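Local coordinates for endo-1,4-beta-xylanase C (Paenibacillus barcinonensis, PDB 4XUR), which hydrolyses internal beta-1,4 linkages of xylan and is represented here by its non-catalytic, xylan-binding CBM22-2 domain, at residues S56-G61 against T148-S153; E86-Q91 against T157-I162; V92-L97 against Y110-S115. All blocks are in the same frame, centred on the assembly; numbering follows the deposited sequence.

Interaction 1 of 3, residues S56-G61 against T148-S153; sequences SETYHG and TPWKQS. With XYP (beta-D-xylopyranose), chain D; XYP (beta-D-xylopyranose), chain B.
The rings of Tyr59 and Trp150 meet at a rim: CD2 of Tyr59 lies at the edge of the indole, in its plane, 4.0 Å from CZ3 of Trp150. Both rings also turn a face to sugar. C3 of the chain D xylose stands over the centre of one Tyr59 face, 3.7 Å above the plane, while CB of Glu57 covers the opposite face nearer its rim. Trp150 receives O5 of the chain B xylose over one face, toward the rim, and CB of Lys151 over the other. The edge of Tyr59 is taken by Lys151, whose CE lies in the ring plane 3.6 Å from CE2 of Tyr59. Lys151 reaches it through a bend that leaves CE almost eclipsed with CB (chi3 24°), and beyond it NZ makes a long salt bridge of 3.7 Å to Glu57 OE1. Behind the rings, Thr148 N donates to Thr58 O at 3.3 Å (N-H...O angle 153°), tying a type I turn, Glu57 to His60, to the second loop. Thr148 OG1 is bonded to Asp160 O and to Arg55. An alanine in place of Tyr59 would keep CB but remove the ring, and would probably leave one face of the chain D xylose without its stacking partner and open a gap beside CD and CE of Lys151. Two loops that carry aromatic platforms to successive sugars are characteristic of the xylan-binding cleft of CBM22 domains, which Arg31, Tyr110, Tyr145 and Glu147 complete here.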
loop_
_atom_site.group_PDB
_atom_site.type_symbol
_atom_site.label_atom_id
_atom_site.label_comp_id
_atom_site.label_asym_id
_atom_site.label_seq_id
_atom_site.Cartn_x
_atom_site.Cartn_y
_atom_site.Cartn_z
ATOM N N SER A 56 -13.218 -6.132 3.795
ATOM C CA SER A 56 -14.219 -7.137 3.315
ATOM C C SER A 56 -14.028 -7.363 1.804
ATOM O O SER A 56 -14.932 -7.905 1.123
ATOM C CB SER A 56 -15.629 -6.667 3.638
ATOM O OG SER A 56 -16.027 -5.486 2.999
ATOM N N GLU A 57 -12.876 -6.953 1.293
ATOM C CA GLU A 57 -12.429 -7.326 -0.030
ATOM C C GLU A 57 -10.898 -7.478 -0.019
ATOM O O GLU A 57 -10.200 -6.951 0.873
ATOM C CB GLU A 57 -12.839 -6.264 -1.071
ATOM C CG GLU A 57 -14.306 -5.901 -1.184
ATOM C CD GLU A 57 -15.207 -6.987 -1.772
ATOM O OE1 GLU A 57 -14.725 -7.997 -2.289
ATOM O OE2 GLU A 57 -16.470 -6.822 -1.666
ATOM N N THR A 58 -10.366 -8.252 -0.972
ATOM C CA THR A 58 -8.915 -8.459 -1.046
ATOM C C THR A 58 -8.281 -7.128 -1.356
ATOM O O THR A 58 -7.155 -6.864 -0.937
ATOM C CB THR A 58 -8.472 -9.415 -2.209
ATOM O OG1 THR A 58 -8.935 -8.875 -3.459
ATOM C CG2 THR A 58 -9.008 -10.819 -2.016
ATOM N N TYR A 59 -9.024 -6.297 -2.104
ATOM C CA TYR A 59 -8.502 -5.005 -2.561
ATOM C C TYR A 59 -8.591 -3.838 -1.548
ATOM O O TYR A 59 -8.091 -2.730 -1.847
ATOM C CB TYR A 59 -9.136 -4.633 -3.909
ATOM C CG TYR A 59 -10.613 -4.430 -3.927
ATOM C CD1 TYR A 59 -11.181 -3.234 -3.498
ATOM C CD2 TYR A 59 -11.476 -5.436 -4.409
ATOM C CE1 TYR A 59 -12.564 -3.043 -3.527
ATOM C CE2 TYR A 59 -12.866 -5.239 -4.451
ATOM C CZ TYR A 59 -13.391 -4.036 -4.012
ATOM O OH TYR A 59 -14.772 -3.814 -4.039
ATOM N N HIS A 60 -9.201 -4.067 -0.398
ATOM C CA HIS A 60 -9.141 -3.120 0.716
ATOM C C HIS A 60 -7.730 -3.074 1.293
ATOM O O HIS A 60 -7.120 -4.103 1.573
ATOM C CB HIS A 60 -10.171 -3.488 1.806
ATOM C CG HIS A 60 -11.564 -3.330 1.369
ATOM N ND1 HIS A 60 -12.645 -3.748 2.135
ATOM C CD2 HIS A 60 -12.088 -2.753 0.272
ATOM C CE1 HIS A 60 -13.765 -3.454 1.490
ATOM N NE2 HIS A 60 -13.458 -2.846 0.365
ATOM N N GLY A 61 -7.235 -1.868 1.505
ATOM C CA GLY A 61 -5.879 -1.645 1.977
ATOM C C GLY A 61 -5.519 -0.187 1.997
ATOM O O GLY A 61 -6.288 0.639 1.461
ATOM N N THR A 148 -4.056 -7.779 -0.326
ATOM C CA THR A 148 -3.815 -9.238 -0.499
ATOM C C THR A 148 -4.138 -9.659 -1.955
ATOM O O THR A 148 -4.748 -8.932 -2.735
ATOM C CB THR A 148 -4.622 -10.065 0.525
ATOM O OG1 THR A 148 -5.972 -9.610 0.601
ATOM C CG2 THR A 148 -4.022 -9.892 1.840
ATOM N N PRO A 149 -3.676 -10.851 -2.317
ATOM C CA PRO A 149 -3.868 -11.216 -3.766
ATOM C C PRO A 149 -5.312 -11.211 -4.231
ATOM O O PRO A 149 -6.199 -11.639 -3.554
ATOM C CB PRO A 149 -3.267 -12.631 -3.809
ATOM C CG PRO A 149 -2.208 -12.632 -2.771
ATOM C CD PRO A 149 -2.804 -11.795 -1.642
ATOM N N TRP A 150 -5.522 -10.695 -5.446
ATOM C CA TRP A 150 -6.808 -10.446 -6.035
ATOM C C TRP A 150 -7.651 -11.677 -6.444
ATOM O O TRP A 150 -7.064 -12.655 -6.830
ATOM C CB TRP A 150 -6.424 -9.704 -7.332
ATOM C CG TRP A 150 -7.406 -9.715 -8.311
ATOM C CD1 TRP A 150 -7.405 -10.418 -9.527
ATOM C CD2 TRP A 150 -8.604 -9.000 -8.240
ATOM N NE1 TRP A 150 -8.586 -10.152 -10.196
ATOM C CE2 TRP A 150 -9.338 -9.283 -9.422
ATOM C CE3 TRP A 150 -9.166 -8.181 -7.274
ATOM C CZ2 TRP A 150 -10.579 -8.728 -9.659
ATOM C CZ3 TRP A 150 -10.358 -7.655 -7.499
ATOM C CH2 TRP A 150 -11.076 -7.904 -8.688
ATOM N N LYS A 151 -8.987 -11.706 -6.354
ATOM C CA LYS A 151 -9.827 -11.439 -5.158
ATOM C C LYS A 151 -10.718 -12.700 -4.787
ATOM O O LYS A 151 -10.340 -13.450 -3.887
ATOM C CB LYS A 151 -10.680 -10.194 -5.280
ATOM C CG LYS A 151 -11.606 -10.020 -4.076
ATOM C CD LYS A 151 -12.641 -8.930 -4.228
ATOM C CE LYS A 151 -12.968 -8.619 -5.697
ATOM N NZ LYS A 151 -14.369 -8.132 -5.939
ATOM N N GLN A 152 -11.888 -13.014 -5.369
ATOM C CA GLN A 152 -12.807 -12.308 -6.223
ATOM C C GLN A 152 -14.047 -12.290 -5.315
ATOM O O GLN A 152 -14.297 -13.317 -4.672
ATOM C CB GLN A 152 -13.099 -13.187 -7.453
ATOM C CG GLN A 152 -11.892 -13.663 -8.294
ATOM C CD GLN A 152 -11.963 -15.179 -8.596
ATOM O OE1 GLN A 152 -12.059 -16.007 -7.672
ATOM N NE2 GLN A 152 -11.899 -15.542 -9.876
ATOM N N SER A 153 -14.812 -11.178 -5.270
ATOM C CA SER A 153 -15.898 -10.925 -4.243
ATOM C C SER A 153 -16.698 -12.187 -4.016
ATOM O O SER A 153 -16.901 -12.640 -2.878
ATOM C CB SER A 153 -16.877 -9.793 -4.657
ATOM O OG SER A 153 -17.650 -9.291 -3.562
HETATM C C1 XYP D . -12.011 -1.185 -6.830
HETATM C C2 XYP D . -12.429 -2.264 -7.780
HETATM C C3 XYP D . -11.568 -3.486 -7.673
HETATM C C4 XYP D . -10.085 -3.075 -7.768
HETATM C C5 XYP D . -9.769 -1.945 -6.800
HETATM O O2 XYP D . -13.831 -2.621 -7.506
HETATM O O3 XYP D . -11.844 -4.406 -8.722
HETATM O O4 XYP D . -9.293 -4.180 -7.452
HETATM O O5 XYP D . -10.612 -0.834 -7.056
HETATM C C1 XYP B . -8.087 -4.242 -8.180
HETATM C C2 XYP B . -7.018 -5.004 -7.397
HETATM C C3 XYP B . -5.740 -5.190 -8.206
HETATM C C4 XYP B . -6.088 -5.758 -9.602
HETATM C C5 XYP B . -7.209 -4.955 -10.268
HETATM O O2 XYP B . -6.674 -4.265 -6.232
HETATM O O3 XYP B . -4.856 -6.073 -7.560
HETATM O O4 XYP B . -4.884 -5.673 -10.401
HETATM O O5 XYP B . -8.355 -4.944 -9.442
#

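Interaction 2 of 3, residues E86-Q91 against T157-I162; sequences EGPATQ and TETDTI
Ile162, Gln91 and Thr159 carry most of a contact in which a loop of this beta-sandwich domain closes over the start of strand 90-101. CG2 of Ile162 reaches in among the backbone and proline ring of the 86-88 loop, 3.7 Å from Glu86 O and 4.1 Å from Pro88 CD. Ile162 CG1 sits between the backbone N and the carbonyl carbon (chi1 54°), which leaves CG2 beside the backbone N. The contact buries Glu86 O, which has no polar partner in the model. Gly87 suits this place: at its backbone angles a CB would press on Glu86 O and would also run into Ile162 CG2 and the Pro88 ring. The same CD of Pro88 also meets CG2 of Thr159 at 4.1 Å. Gln91, its chain bent at chi2, passes Ile162, CG lying 4.4 Å from Ile162 CD1, and its amide ends close to the Thr159 carbonyl. This is mostly apolar surface packing, and the second loop keeps its shape largely through its own polar bonds. Asp160 O and Ile162 O both accept bonds from Arg55. Thr157 and Asp160 clasp each other in the manner of a capping box, with a weak bond from Asp160 N to Thr157 OG1. Asp160 OD2 accepts twice, from Thr157 N at 3.0 Å and, from above the carboxylate plane, from Thr157 OG1 at 2.8 Å.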
loop_
_atom_site.group_PDB
_atom_site.type_symbol
_atom_site.label_atom_id
_atom_site.label_comp_id
_atom_site.label_asym_id
_atom_site.label_seq_id
_atom_site.Cartn_x
_atom_site.Cartn_y
_atom_site.Cartn_z
ATOM N N GLU A 86 -3.094 -11.844 13.192
ATOM C CA GLU A 86 -4.208 -12.777 13.398
ATOM C C GLU A 86 -4.526 -13.605 12.164
ATOM O O GLU A 86 -4.290 -13.194 11.042
ATOM C CB GLU A 86 -5.433 -12.041 13.959
ATOM C CG GLU A 86 -6.152 -11.136 13.008
ATOM C CD GLU A 86 -7.374 -10.487 13.618
ATOM O OE1 GLU A 86 -7.239 -9.770 14.642
ATOM O OE2 GLU A 86 -8.465 -10.679 13.052
ATOM N N GLY A 87 -5.074 -14.792 12.357
ATOM C CA GLY A 87 -5.508 -15.615 11.241
ATOM C C GLY A 87 -4.497 -16.702 10.835
ATOM O O GLY A 87 -3.945 -17.378 11.707
ATOM N N PRO A 88 -4.211 -16.847 9.526
ATOM C CA PRO A 88 -3.420 -17.960 9.074
ATOM C C PRO A 88 -1.981 -17.846 9.526
ATOM O O PRO A 88 -1.574 -16.819 10.098
ATOM C CB PRO A 88 -3.482 -17.855 7.544
ATOM C CG PRO A 88 -3.699 -16.372 7.294
ATOM C CD PRO A 88 -4.603 -15.948 8.425
ATOM N N ALA A 89 -1.234 -18.902 9.277
ATOM C CA ALA A 89 0.184 -19.018 9.686
ATOM C C ALA A 89 1.105 -18.211 8.759
ATOM O O ALA A 89 2.094 -17.665 9.200
ATOM C CB ALA A 89 0.576 -20.516 9.638
ATOM N N THR A 90 0.746 -18.173 7.478
ATOM C CA THR A 90 1.397 -17.306 6.491
ATOM C C THR A 90 0.348 -16.614 5.608
ATOM O O THR A 90 -0.771 -17.128 5.406
ATOM C CB THR A 90 2.361 -18.086 5.563
ATOM O OG1 THR A 90 1.624 -18.892 4.627
ATOM C CG2 THR A 90 3.296 -18.910 6.377
ATOM N N GLN A 91 0.732 -15.450 5.014
ATOM C CA GLN A 91 -0.152 -14.810 4.061
ATOM C C GLN A 91 0.720 -13.884 3.121
ATOM O O GLN A 91 1.624 -13.248 3.594
ATOM C CB GLN A 91 -1.211 -13.999 4.816
ATOM C CG GLN A 91 -2.137 -13.113 3.965
ATOM C CD GLN A 91 -2.996 -13.907 3.010
ATOM O OE1 GLN A 91 -3.751 -14.778 3.450
ATOM N NE2 GLN A 91 -2.912 -13.608 1.704
ATOM N N THR A 157 -12.495 -14.745 1.134
ATOM C CA THR A 157 -12.594 -15.507 2.407
ATOM C C THR A 157 -12.101 -14.680 3.603
ATOM O O THR A 157 -11.656 -13.563 3.456
ATOM C CB THR A 157 -11.706 -16.754 2.354
ATOM O OG1 THR A 157 -10.346 -16.334 2.217
ATOM C CG2 THR A 157 -12.057 -17.596 1.168
ATOM N N GLU A 158 -12.237 -15.253 4.776
ATOM C CA GLU A 158 -11.637 -14.711 5.996
ATOM C C GLU A 158 -10.147 -14.465 5.950
ATOM O O GLU A 158 -9.677 -13.376 6.394
ATOM C CB GLU A 158 -11.857 -15.706 7.104
ATOM C CG GLU A 158 -10.999 -15.443 8.374
ATOM C CD GLU A 158 -11.560 -16.069 9.616
ATOM O OE1 GLU A 158 -11.105 -15.661 10.727
ATOM O OE2 GLU A 158 -12.471 -16.908 9.548
ATOM N N THR A 159 -9.385 -15.451 5.505
ATOM C CA THR A 159 -7.927 -15.410 5.492
ATOM C C THR A 159 -7.452 -14.297 4.557
ATOM O O THR A 159 -6.428 -13.659 4.799
ATOM C CB THR A 159 -7.320 -16.758 5.024
ATOM O OG1 THR A 159 -8.047 -17.268 3.897
ATOM C CG2 THR A 159 -7.407 -17.793 6.117
ATOM N N ASP A 160 -8.203 -14.072 3.489
ATOM C CA ASP A 160 -7.920 -12.991 2.538
ATOM C C ASP A 160 -8.061 -11.599 3.111
ATOM O O ASP A 160 -7.366 -10.649 2.647
ATOM C CB ASP A 160 -8.902 -13.042 1.341
ATOM C CG ASP A 160 -8.679 -14.225 0.448
ATOM O OD1 ASP A 160 -7.529 -14.617 0.117
ATOM O OD2 ASP A 160 -9.717 -14.767 0.020
ATOM N N THR A 161 -8.943 -11.427 4.107
ATOM C CA THR A 161 -9.369 -10.096 4.541
ATOM C C THR A 161 -8.895 -9.738 5.933
ATOM O O THR A 161 -9.509 -8.918 6.619
ATOM C CB THR A 161 -10.902 -9.880 4.372
ATOM O OG1 THR A 161 -11.591 -10.886 5.100
ATOM C CG2 THR A 161 -11.318 -9.869 2.913
ATOM N N ILE A 162 -7.852 -10.420 6.396
ATOM C CA ILE A 162 -7.314 -10.131 7.669
ATOM C C ILE A 162 -6.788 -8.693 7.773
ATOM O O ILE A 162 -6.314 -8.120 6.772
ATOM C CB ILE A 162 -6.146 -11.092 8.078
ATOM C CG1 ILE A 162 -5.072 -11.111 6.996
ATOM C CG2 ILE A 162 -6.682 -12.470 8.378
ATOM C CD1 ILE A 162 -3.696 -11.072 7.584
#

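Interaction 3 of 3, residues V92-L97 against Y110-S115; sequences VINGSL and YAMFAS. With XYP (beta-D-xylopyranose), chain B; XYP (beta-D-xylopyranose), chain D; XYP (beta-D-xylopyranose), chain C.
A classic beta bulge sets two residues, Phe113 and Ala114, against the single Gly95 and shifts the register of the antiparallel strands by one. Gly95 O receives both amides, Phe113 N at 3.0 Å and Ala114 N through a weaker bond of 3.3 Å, while Gly95 N donates to Ala114 O at 2.7 Å. Beyond the bulge the ladder resumes with the non-hydrogen-bonded pair Ser96-Met112, then Leu97 and Ala111 exchange two backbone hydrogen bonds. With CG of Phe113 wedged between its backbone N and carbonyl carbon (chi1 69°), the ring face covers Gly95, and the glycine CA makes a CH-pi contact 4.1 Å from the ring centroid, 26° off the normal. Any CB on residue 95 would collide with Phe113 CZ, so the bulge fits a glycine closely. Leu97 crosses the Phe113 side chain at about a right angle, its CD2 3.7 Å from CD2 of the ring, and both pack on Ile130 of strand 124-131 in the other sheet. The sheet's second face is more polar. There Ser115 OG donates to Asn94 OD1 at 3.1 Å, Met112 curls its SD and CE against the Asn94 amide, and Ser96 OG is bonded to Glu147. At the start of strand segment 110-115, one face of Tyr110 lies against two xyloses, with C1 of the chain B sugar 3.9 Å above the ring plane. An antiparallel hairpin broken by a classic bulge, one face packed inside the sandwich and Tyr110 in the sugar site, forms part of the xylan-binding sheet of this CBM22 beta-sandwich.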
loop_
_atom_site.group_PDB
_atom_site.type_symbol
_atom_site.label_atom_id
_atom_site.label_comp_id
_atom_site.label_asym_id
_atom_site.label_seq_id
_atom_site.Cartn_x
_atom_site.Cartn_y
_atom_site.Cartn_z
ATOM N N VAL A 92 0.342 -13.851 1.855
ATOM C CA VAL A 92 0.985 -12.970 0.866
ATOM C C VAL A 92 0.422 -11.566 1.042
ATOM O O VAL A 92 -0.797 -11.393 1.179
ATOM C CB VAL A 92 0.661 -13.450 -0.581
ATOM C CG1 VAL A 92 1.158 -12.446 -1.578
ATOM C CG2 VAL A 92 1.252 -14.871 -0.760
ATOM N N ILE A 93 1.285 -10.567 0.979
ATOM C CA ILE A 93 0.800 -9.161 0.861
ATOM C C ILE A 93 1.447 -8.574 -0.396
ATOM O O ILE A 93 2.590 -8.825 -0.662
ATOM C CB ILE A 93 1.165 -8.329 2.101
ATOM C CG1 ILE A 93 0.298 -8.735 3.286
ATOM C CG2 ILE A 93 0.900 -6.850 1.868
ATOM C CD1 ILE A 93 -1.151 -8.264 3.228
ATOM N N ASN A 94 0.684 -7.785 -1.127
ATOM C CA ASN A 94 1.157 -7.245 -2.397
ATOM C C ASN A 94 1.335 -5.755 -2.228
ATOM O O ASN A 94 0.559 -5.084 -1.518
ATOM C CB ASN A 94 0.084 -7.500 -3.497
ATOM C CG ASN A 94 -0.001 -8.970 -3.916
ATOM O OD1 ASN A 94 0.798 -9.809 -3.475
ATOM N ND2 ASN A 94 -0.982 -9.293 -4.748
ATOM N N GLY A 95 2.362 -5.207 -2.856
ATOM C CA GLY A 95 2.391 -3.734 -3.091
ATOM C C GLY A 95 1.891 -3.471 -4.507
ATOM O O GLY A 95 2.323 -4.131 -5.455
ATOM N N SER A 96 0.978 -2.499 -4.644
ATOM C CA SER A 96 0.347 -2.177 -5.932
ATOM C C SER A 96 0.271 -0.682 -6.210
ATOM O O SER A 96 0.419 0.157 -5.310
ATOM C CB SER A 96 -1.028 -2.787 -5.990
ATOM O OG SER A 96 -0.999 -4.179 -5.869
ATOM N N LEU A 97 0.035 -0.355 -7.479
ATOM C CA LEU A 97 -0.142 0.968 -7.934
ATOM C C LEU A 97 -1.527 1.107 -8.479
ATOM O O LEU A 97 -1.915 0.297 -9.313
ATOM C CB LEU A 97 0.881 1.363 -9.014
ATOM C CG LEU A 97 2.357 1.192 -8.681
ATOM C CD1 LEU A 97 3.136 1.561 -9.926
ATOM C CD2 LEU A 97 2.759 2.008 -7.473
ATOM N N TYR A 110 -4.602 -0.783 -12.477
ATOM C CA TYR A 110 -3.914 -1.332 -11.297
ATOM C C TYR A 110 -2.811 -2.261 -11.736
ATOM O O TYR A 110 -2.990 -3.050 -12.680
ATOM C CB TYR A 110 -4.910 -2.068 -10.370
ATOM C CG TYR A 110 -6.296 -1.340 -10.286
ATOM C CD1 TYR A 110 -6.535 -0.333 -9.366
ATOM C CD2 TYR A 110 -7.373 -1.722 -11.117
ATOM C CE1 TYR A 110 -7.769 0.321 -9.309
ATOM C CE2 TYR A 110 -8.581 -1.097 -11.058
ATOM C CZ TYR A 110 -8.797 -0.078 -10.154
ATOM O OH TYR A 110 -10.066 0.537 -10.109
ATOM N N ALA A 111 -1.718 -2.242 -11.013
ATOM C CA ALA A 111 -0.546 -3.116 -11.251
ATOM C C ALA A 111 0.120 -3.433 -9.942
ATOM O O ALA A 111 0.344 -2.554 -9.137
ATOM C CB ALA A 111 0.413 -2.410 -12.106
ATOM N N MET A 112 0.440 -4.725 -9.738
ATOM C CA MET A 112 1.313 -5.153 -8.653
ATOM C C MET A 112 2.771 -4.936 -9.028
ATOM O O MET A 112 3.224 -5.457 -10.043
ATOM C CB MET A 112 1.100 -6.649 -8.361
ATOM C CG MET A 112 1.649 -7.125 -7.032
ATOM S SD MET A 112 1.941 -8.910 -7.058
ATOM C CE MET A 112 0.358 -9.480 -7.602
ATOM N N PHE A 113 3.499 -4.242 -8.180
ATOM C CA PHE A 113 4.896 -4.062 -8.317
ATOM C C PHE A 113 5.744 -4.976 -7.422
ATOM O O PHE A 113 6.978 -5.181 -7.716
ATOM C CB PHE A 113 5.284 -2.565 -8.116
ATOM C CG PHE A 113 5.111 -2.057 -6.701
ATOM C CD1 PHE A 113 6.075 -2.295 -5.720
ATOM C CD2 PHE A 113 3.993 -1.322 -6.369
ATOM C CE1 PHE A 113 5.900 -1.789 -4.429
ATOM C CE2 PHE A 113 3.826 -0.804 -5.087
ATOM C CZ PHE A 113 4.789 -1.014 -4.132
ATOM N N ALA A 114 5.173 -5.556 -6.390
ATOM C CA ALA A 114 5.899 -6.473 -5.557
ATOM C C ALA A 114 4.963 -7.265 -4.630
ATOM O O ALA A 114 3.842 -6.843 -4.369
ATOM C CB ALA A 114 6.933 -5.731 -4.715
ATOM N N SER A 115 5.490 -8.395 -4.143
ATOM C CA SER A 115 4.765 -9.375 -3.340
ATOM C C SER A 115 5.738 -10.131 -2.483
ATOM O O SER A 115 6.797 -10.499 -2.988
ATOM C CB SER A 115 4.088 -10.366 -4.256
ATOM O OG SER A 115 3.453 -11.426 -3.522
HETATM C C1 XYP B . -8.087 -4.242 -8.180
HETATM C C2 XYP B . -7.018 -5.004 -7.397
HETATM C C3 XYP B . -5.740 -5.190 -8.206
HETATM C C4 XYP B . -6.088 -5.758 -9.602
HETATM C C5 XYP B . -7.209 -4.955 -10.268
HETATM O O2 XYP B . -6.674 -4.265 -6.232
HETATM O O3 XYP B . -4.856 -6.073 -7.560
HETATM O O4 XYP B . -4.884 -5.673 -10.401
HETATM O O5 XYP B . -8.355 -4.944 -9.442
HETATM C C1 XYP D . -12.011 -1.185 -6.830
HETATM C C2 XYP D . -12.429 -2.264 -7.780
HETATM C C3 XYP D . -11.568 -3.486 -7.673
HETATM C C4 XYP D . -10.085 -3.075 -7.768
HETATM C C5 XYP D . -9.769 -1.945 -6.800
HETATM O O2 XYP D . -13.831 -2.621 -7.506
HETATM O O3 XYP D . -11.844 -4.406 -8.722
HETATM O O4 XYP D . -9.293 -4.180 -7.452
HETATM O O5 XYP D . -10.612 -0.834 -7.056
HETATM C C1 XYP C . -4.886 -6.650 -11.485
HETATM C C2 XYP C . -3.854 -6.244 -12.542
HETATM C C3 XYP C . -3.706 -7.340 -13.541
HETATM C C4 XYP C . -3.494 -8.710 -12.887
HETATM C C5 XYP C . -4.566 -8.949 -11.805
HETATM O O2 XYP C . -4.273 -5.054 -13.172
HETATM O O3 XYP C . -2.567 -7.061 -14.381
HETATM O O4 XYP C . -3.572 -9.734 -13.867
HETATM O O5 XYP C . -4.548 -7.930 -10.854
#

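Interactions 1 and 3 are both partly buried, interaction 3 lying nearer the chain centre (about 8 Å, against about 13 Å, between centres) and built on a backbone ladder; interaction 2, at about 17 Å, is a surface contact, mainly of apolar side chains. Strand 90-101 serves both interactions 2 and 3, meeting a loop at its start and strand 109-119 farther along. The 148-153 and 157-162 segments belong to one long connection between strands, and the bond between Thr148 OG1 and Asp160 O joins interaction 1 to interaction 2. Sugar links interactions 1 and 3: Tyr59 and Tyr110 cover the chain D xylose from opposite sides, while interaction 2 stays clear of the cleft.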